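Local coordinates for 3-oxoacyl-[acyl-carrier-protein] synthase, mitochondrial (Arabidopsis thaliana, PDB 2IX4), which catalyses the condensation steps of mitochondrial fatty acid synthesis, adding two carbons from malonyl-ACP to a growing acyl chain, at residues 91-105 / 252-266. Residues are numbered along the deposited sequence; the frame is centred on the assembly and turned at random.
Sequences YAVCAADEALRDAEW and SGVIVLEEYEHAKRR
In the N-terminal half of this thiolase-like fold, the alanine-rich side of helix 91-102 packs on strand 252-259 of the central mixed sheet, the two axes 7.2 Å apart and crossing at -31°. S252, V254 and V256, alternate residues of the strand, face the helix. V254 spreads its two methyls over the helix: CG2 meets A95 CB at 3.8 Å while CG1, anti to the backbone N (chi1 172°), lies against A96 CA. Two residues on, V256 CG2 touches A99 O at 3.6 Å, with A99 CB, A103 CB and L100 CD2 around it. S252 OG packs at 3.4 Å from A92 CA and hydrogen-bonds G205 O of the neighbouring strand 200-207. The small alanine side chains probably allow helix and strand to come this close.

A Schellman motif with E104 at positive phi ends the helix, and there polar contacts take over. From the C-terminal end of the 252-266 segment, R266 reaches back and grips A103 O end-on, NH2 at 2.9 Å and NH1 at 3.1 Å, both in the guanidinium plane. Side-on, its NE and NH2 take the syn lone pairs of E258 OE1 and OE2, NH2 to OE2 at 2.6 Å. H262 ND1 also donates to E258 OE1, a bond that probably helps fix the imidazole. The W105 indole closes this cluster: CE3 sits over the guanidinium centre, planes 53° apart, and the edge of H262 points at the six-membered ring of W105 in an offset edge-to-face pair, H262 CE1 to W105 CH2 3.5 Å. A methionine in place of R266 would probably strand the buried E258 carboxylate without its cationic mate and A103 O without both these donors. Helix 87-102 packed on a face of the sheet that includes strand 251-259 is characteristic of the layered alpha-beta-alpha-beta-alpha thiolase fold.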
loop_
_atom_site.group_PDB
_atom_site.type_symbol
_atom_site.label_atom_id
_atom_site.label_comp_id
_atom_site.label_asym_id
_atom_site.label_seq_id
_atom_site.Cartn_x
_atom_site.Cartn_y
_atom_site.Cartn_z
ATOM N N TYR A 91 8.657 14.914 2.453
ATOM C CA TYR A 91 9.656 14.494 1.466
ATOM C C TYR A 91 9.026 14.303 0.088
ATOM O O TYR A 91 9.566 14.767 -0.919
ATOM C CB TYR A 91 10.352 13.194 1.891
ATOM C CG TYR A 91 11.247 13.287 3.111
ATOM C CD1 TYR A 91 11.644 12.132 3.780
ATOM C CD2 TYR A 91 11.690 14.519 3.603
ATOM C CE1 TYR A 91 12.461 12.194 4.893
ATOM C CE2 TYR A 91 12.507 14.592 4.727
ATOM C CZ TYR A 91 12.886 13.422 5.366
ATOM O OH TYR A 91 13.692 13.469 6.477
ATOM N N ALA A 92 7.879 13.626 0.064
ATOM C CA ALA A 92 7.158 13.329 -1.168
ATOM C C ALA A 92 6.648 14.598 -1.832
ATOM O O ALA A 92 6.756 14.744 -3.044
ATOM C CB ALA A 92 6.010 12.374 -0.895
ATOM N N VAL A 93 6.101 15.512 -1.037
ATOM C CA VAL A 93 5.593 16.778 -1.564
ATOM C C VAL A 93 6.742 17.598 -2.150
ATOM O O VAL A 93 6.620 18.149 -3.242
ATOM C CB VAL A 93 4.793 17.578 -0.500
ATOM C CG1 VAL A 93 4.420 18.971 -1.017
ATOM C CG2 VAL A 93 3.536 16.814 -0.103
ATOM N N CYS A 94 7.859 17.651 -1.424
ATOM C CA CYS A 94 9.075 18.326 -1.891
ATOM C C CYS A 94 9.542 17.770 -3.240
ATOM O O CYS A 94 9.777 18.527 -4.186
ATOM C CB CYS A 94 10.190 18.195 -0.845
ATOM S SG CYS A 94 11.754 18.959 -1.313
ATOM N N ALA A 95 9.659 16.446 -3.315
ATOM C CA ALA A 95 10.082 15.762 -4.536
ATOM C C ALA A 95 9.068 15.910 -5.672
ATOM O O ALA A 95 9.453 16.101 -6.830
ATOM C CB ALA A 95 10.357 14.292 -4.251
ATOM N N ALA A 96 7.779 15.825 -5.337
ATOM C CA ALA A 96 6.713 15.958 -6.329
ATOM C C ALA A 96 6.700 17.351 -6.940
ATOM O O ALA A 96 6.482 17.497 -8.141
ATOM C CB ALA A 96 5.358 15.627 -5.727
ATOM N N ASP A 97 6.948 18.364 -6.111
ATOM C CA ASP A 97 6.997 19.750 -6.574
ATOM C C ASP A 97 8.128 19.982 -7.573
ATOM O O ASP A 97 7.953 20.703 -8.562
ATOM C CB ASP A 97 7.146 20.712 -5.396
ATOM C CG ASP A 97 6.870 22.152 -5.785
ATOM O OD1 ASP A 97 7.829 22.952 -5.818
ATOM O OD2 ASP A 97 5.696 22.476 -6.078
ATOM N N GLU A 98 9.286 19.383 -7.302
ATOM C CA GLU A 98 10.427 19.456 -8.213
ATOM C C GLU A 98 10.119 18.747 -9.530
ATOM O O GLU A 98 10.352 19.303 -10.605
ATOM C CB GLU A 98 11.686 18.859 -7.571
ATOM C CG GLU A 98 12.936 18.993 -8.437
ATOM C CD GLU A 98 14.108 18.145 -7.965
ATOM O OE1 GLU A 98 13.997 17.455 -6.926
ATOM O OE2 GLU A 98 15.152 18.178 -8.647
ATOM N N ALA A 99 9.597 17.522 -9.435
ATOM C CA ALA A 99 9.230 16.729 -10.609
ATOM C C ALA A 99 8.218 17.438 -11.513
ATOM O O ALA A 99 8.394 17.483 -12.731
ATOM C CB ALA A 99 8.706 15.356 -10.185
ATOM N N LEU A 100 7.170 17.998 -10.913
ATOM C CA LEU A 100 6.117 18.686 -11.666
ATOM C C LEU A 100 6.599 19.970 -12.339
ATOM O O LEU A 100 6.183 20.286 -13.460
ATOM C CB LEU A 100 4.901 18.964 -10.774
ATOM C CG LEU A 100 4.058 17.735 -10.406
ATOM C CD1 LEU A 100 3.232 18.007 -9.160
ATOM C CD2 LEU A 100 3.166 17.303 -11.569
ATOM N N ARG A 101 7.471 20.707 -11.658
ATOM C CA ARG A 101 8.052 21.922 -12.235
ATOM C C ARG A 101 9.043 21.580 -13.348
ATOM O O ARG A 101 9.110 22.275 -14.362
ATOM C CB ARG A 101 8.683 22.797 -11.151
ATOM C CG ARG A 101 7.637 23.421 -10.240
ATOM C CD ARG A 101 8.221 24.353 -9.200
ATOM N NE ARG A 101 7.190 24.766 -8.248
ATOM C CZ ARG A 101 6.378 25.807 -8.413
ATOM N NH1 ARG A 101 6.469 26.581 -9.490
ATOM N NH2 ARG A 101 5.470 26.084 -7.486
ATOM N N ASP A 102 9.784 20.488 -13.155
ATOM C CA ASP A 102 10.654 19.915 -14.187
ATOM C C ASP A 102 9.848 19.531 -15.435
ATOM O O ASP A 102 10.255 19.829 -16.562
ATOM C CB ASP A 102 11.395 18.696 -13.622
ATOM C CG ASP A 102 12.439 18.132 -14.576
ATOM O OD1 ASP A 102 13.046 18.902 -15.351
ATOM O OD2 ASP A 102 12.669 16.907 -14.524
ATOM N N ALA A 103 8.701 18.887 -15.218
ATOM C CA ALA A 103 7.790 18.485 -16.293
ATOM C C ALA A 103 6.961 19.647 -16.844
ATOM O O ALA A 103 6.270 19.495 -17.858
ATOM C CB ALA A 103 6.871 17.368 -15.810
ATOM N N GLU A 104 7.041 20.799 -16.179
ATOM C CA GLU A 104 6.208 21.965 -16.491
ATOM C C GLU A 104 4.724 21.582 -16.504
ATOM O O GLU A 104 3.962 21.998 -17.379
ATOM C CB GLU A 104 6.649 22.636 -17.802
ATOM C CG GLU A 104 8.104 23.094 -17.787
ATOM C CD GLU A 104 8.469 24.015 -18.939
ATOM O OE1 GLU A 104 7.674 24.152 -19.897
ATOM O OE2 GLU A 104 9.569 24.606 -18.882
ATOM N N TRP A 105 4.335 20.772 -15.521
ATOM C CA TRP A 105 2.964 20.300 -15.401
ATOM C C TRP A 105 2.302 20.814 -14.127
ATOM O O TRP A 105 2.291 20.144 -13.095
ATOM C CB TRP A 105 2.890 18.766 -15.474
ATOM C CG TRP A 105 1.480 18.260 -15.626
ATOM C CD1 TRP A 105 0.756 17.551 -14.710
ATOM C CD2 TRP A 105 0.619 18.451 -16.758
ATOM N NE1 TRP A 105 -0.500 17.279 -15.207
ATOM C CE2 TRP A 105 -0.609 17.820 -16.461
ATOM C CE3 TRP A 105 0.770 19.088 -18.000
ATOM C CZ2 TRP A 105 -1.681 17.803 -17.358
ATOM C CZ3 TRP A 105 -0.302 19.076 -18.894
ATOM C CH2 TRP A 105 -1.510 18.435 -18.566
ATOM N N SER A 252 12.867 10.608 -0.638
ATOM C CA SER A 252 11.782 10.388 -1.586
ATOM C C SER A 252 12.271 10.522 -3.016
ATOM O O SER A 252 13.156 11.327 -3.310
ATOM C CB SER A 252 10.642 11.386 -1.346
ATOM O OG SER A 252 9.544 11.133 -2.212
ATOM N N GLY A 253 11.680 9.721 -3.894
ATOM C CA GLY A 253 11.867 9.860 -5.329
ATOM C C GLY A 253 10.500 9.938 -5.974
ATOM O O GLY A 253 9.626 9.116 -5.698
ATOM N N VAL A 254 10.304 10.946 -6.812
ATOM C CA VAL A 254 9.038 11.127 -7.504
ATOM C C VAL A 254 9.300 11.457 -8.972
ATOM O O VAL A 254 10.147 12.302 -9.289
ATOM C CB VAL A 254 8.167 12.232 -6.837
ATOM C CG1 VAL A 254 6.947 12.552 -7.685
ATOM C CG2 VAL A 254 7.733 11.812 -5.428
ATOM N N ILE A 255 8.585 10.772 -9.859
ATOM C CA ILE A 255 8.649 11.070 -11.290
ATOM C C ILE A 255 7.283 11.446 -11.848
ATOM O O ILE A 255 6.246 11.083 -11.281
ATOM C CB ILE A 255 9.245 9.894 -12.122
ATOM C CG1 ILE A 255 8.375 8.636 -12.012
ATOM C CG2 ILE A 255 10.678 9.615 -11.695
ATOM C CD1 ILE A 255 8.848 7.472 -12.869
ATOM N N VAL A 256 7.294 12.188 -12.952
ATOM C CA VAL A 256 6.081 12.451 -13.709
ATOM C C VAL A 256 6.061 11.494 -14.895
ATOM O O VAL A 256 6.919 11.559 -15.778
ATOM C CB VAL A 256 5.983 13.920 -14.183
ATOM C CG1 VAL A 256 4.746 14.126 -15.052
ATOM C CG2 VAL A 256 5.947 14.864 -12.990
ATOM N N LEU A 257 5.098 10.580 -14.875
ATOM C CA LEU A 257 4.840 9.692 -15.990
ATOM C C LEU A 257 3.702 10.280 -16.807
ATOM O O LEU A 257 2.764 10.849 -16.247
ATOM C CB LEU A 257 4.431 8.314 -15.482
ATOM C CG LEU A 257 5.452 7.470 -14.723
ATOM C CD1 LEU A 257 4.733 6.427 -13.892
ATOM C CD2 LEU A 257 6.439 6.815 -15.689
ATOM N N GLU A 258 3.789 10.166 -18.129
ATOM C CA GLU A 258 2.671 10.557 -18.978
ATOM C C GLU A 258 2.633 9.839 -20.315
ATOM O O GLU A 258 3.657 9.382 -20.824
ATOM C CB GLU A 258 2.566 12.087 -19.143
ATOM C CG GLU A 258 3.610 12.763 -19.980
ATOM C CD GLU A 258 3.402 14.276 -20.038
ATOM O OE1 GLU A 258 2.486 14.748 -20.749
ATOM O OE2 GLU A 258 4.163 15.003 -19.371
ATOM N N GLU A 259 1.426 9.735 -20.860
ATOM C CA GLU A 259 1.202 9.107 -22.150
ATOM C C GLU A 259 1.975 9.859 -23.238
ATOM O O GLU A 259 1.996 11.091 -23.262
ATOM C CB GLU A 259 -0.303 9.033 -22.446
ATOM C CG GLU A 259 -0.678 8.164 -23.638
ATOM C CD GLU A 259 -0.613 8.924 -24.947
ATOM O OE1 GLU A 259 -0.928 10.134 -24.945
ATOM O OE2 GLU A 259 -0.240 8.316 -25.973
ATOM N N TYR A 260 2.612 9.091 -24.118
ATOM C CA TYR A 260 3.560 9.602 -25.109
ATOM C C TYR A 260 2.987 10.684 -26.034
ATOM O O TYR A 260 3.614 11.731 -26.234
ATOM C CB TYR A 260 4.147 8.421 -25.901
ATOM C CG TYR A 260 5.238 8.754 -26.903
ATOM C CD1 TYR A 260 6.193 9.740 -26.642
ATOM C CD2 TYR A 260 5.333 8.048 -28.102
ATOM C CE1 TYR A 260 7.193 10.033 -27.560
ATOM C CE2 TYR A 260 6.331 8.331 -29.028
ATOM C CZ TYR A 260 7.256 9.323 -28.749
ATOM O OH TYR A 260 8.245 9.604 -29.660
ATOM N N GLU A 261 1.799 10.442 -26.581
ATOM C CA GLU A 261 1.154 11.423 -27.467
ATOM C C GLU A 261 0.794 12.713 -26.732
ATOM O O GLU A 261 0.927 13.806 -27.288
ATOM C CB GLU A 261 -0.085 10.831 -28.151
ATOM C CG GLU A 261 0.209 9.665 -29.097
ATOM C CD GLU A 261 1.125 10.043 -30.251
ATOM O OE1 GLU A 261 1.023 11.184 -30.763
ATOM O OE2 GLU A 261 1.943 9.192 -30.652
ATOM N N HIS A 262 0.343 12.570 -25.486
ATOM C CA HIS A 262 0.046 13.703 -24.609
ATOM C C HIS A 262 1.292 14.571 -24.396
ATOM O O HIS A 262 1.225 15.800 -24.491
ATOM C CB HIS A 262 -0.500 13.197 -23.265
ATOM C CG HIS A 262 -0.981 14.284 -22.351
ATOM N ND1 HIS A 262 -0.147 14.944 -21.472
ATOM C CD2 HIS A 262 -2.212 14.820 -22.173
ATOM C CE1 HIS A 262 -0.842 15.842 -20.798
ATOM N NE2 HIS A 262 -2.098 15.786 -21.202
ATOM N N ALA A 263 2.423 13.918 -24.125
ATOM C CA ALA A 263 3.708 14.602 -23.930
ATOM C C ALA A 263 4.186 15.336 -25.183
ATOM O O ALA A 263 4.653 16.476 -25.100
ATOM C CB ALA A 263 4.772 13.609 -23.456
ATOM N N LYS A 264 4.065 14.682 -26.338
ATOM C CA LYS A 264 4.507 15.262 -27.610
ATOM C C LYS A 264 3.673 16.473 -28.016
ATOM O O LYS A 264 4.209 17.453 -28.538
ATOM C CB LYS A 264 4.493 14.218 -28.728
ATOM C CG LYS A 264 5.660 13.234 -28.688
ATOM C CD LYS A 264 5.753 12.416 -29.971
ATOM C CE LYS A 264 4.633 11.386 -30.071
ATOM N NZ LYS A 264 4.649 10.676 -31.380
ATOM N N ARG A 265 2.366 16.395 -27.765
ATOM C CA ARG A 265 1.428 17.477 -28.079
ATOM C C ARG A 265 1.787 18.805 -27.414
ATOM O O ARG A 265 1.735 19.854 -28.055
ATOM C CB ARG A 265 0.006 17.074 -27.684
ATOM C CG ARG A 265 -0.783 16.401 -28.789
ATOM C CD ARG A 265 -1.737 17.378 -29.461
ATOM N NE ARG A 265 -2.980 17.543 -28.706
ATOM C CZ ARG A 265 -3.957 18.389 -29.033
ATOM N NH1 ARG A 265 -3.852 19.161 -30.108
ATOM N NH2 ARG A 265 -5.049 18.462 -28.281
ATOM N N ARG A 266 2.150 18.748 -26.134
ATOM C CA ARG A 266 2.460 19.952 -25.362
ATOM C C ARG A 266 3.936 20.358 -25.428
ATOM O O ARG A 266 4.342 21.340 -24.797
ATOM C CB ARG A 266 1.994 19.799 -23.909
ATOM C CG ARG A 266 2.715 18.733 -23.106
ATOM C CD ARG A 266 2.079 18.591 -21.735
ATOM N NE ARG A 266 2.917 17.841 -20.806
ATOM C CZ ARG A 266 3.811 18.386 -19.988
ATOM N NH1 ARG A 266 4.004 19.701 -19.979
ATOM N NH2 ARG A 266 4.518 17.611 -19.176
#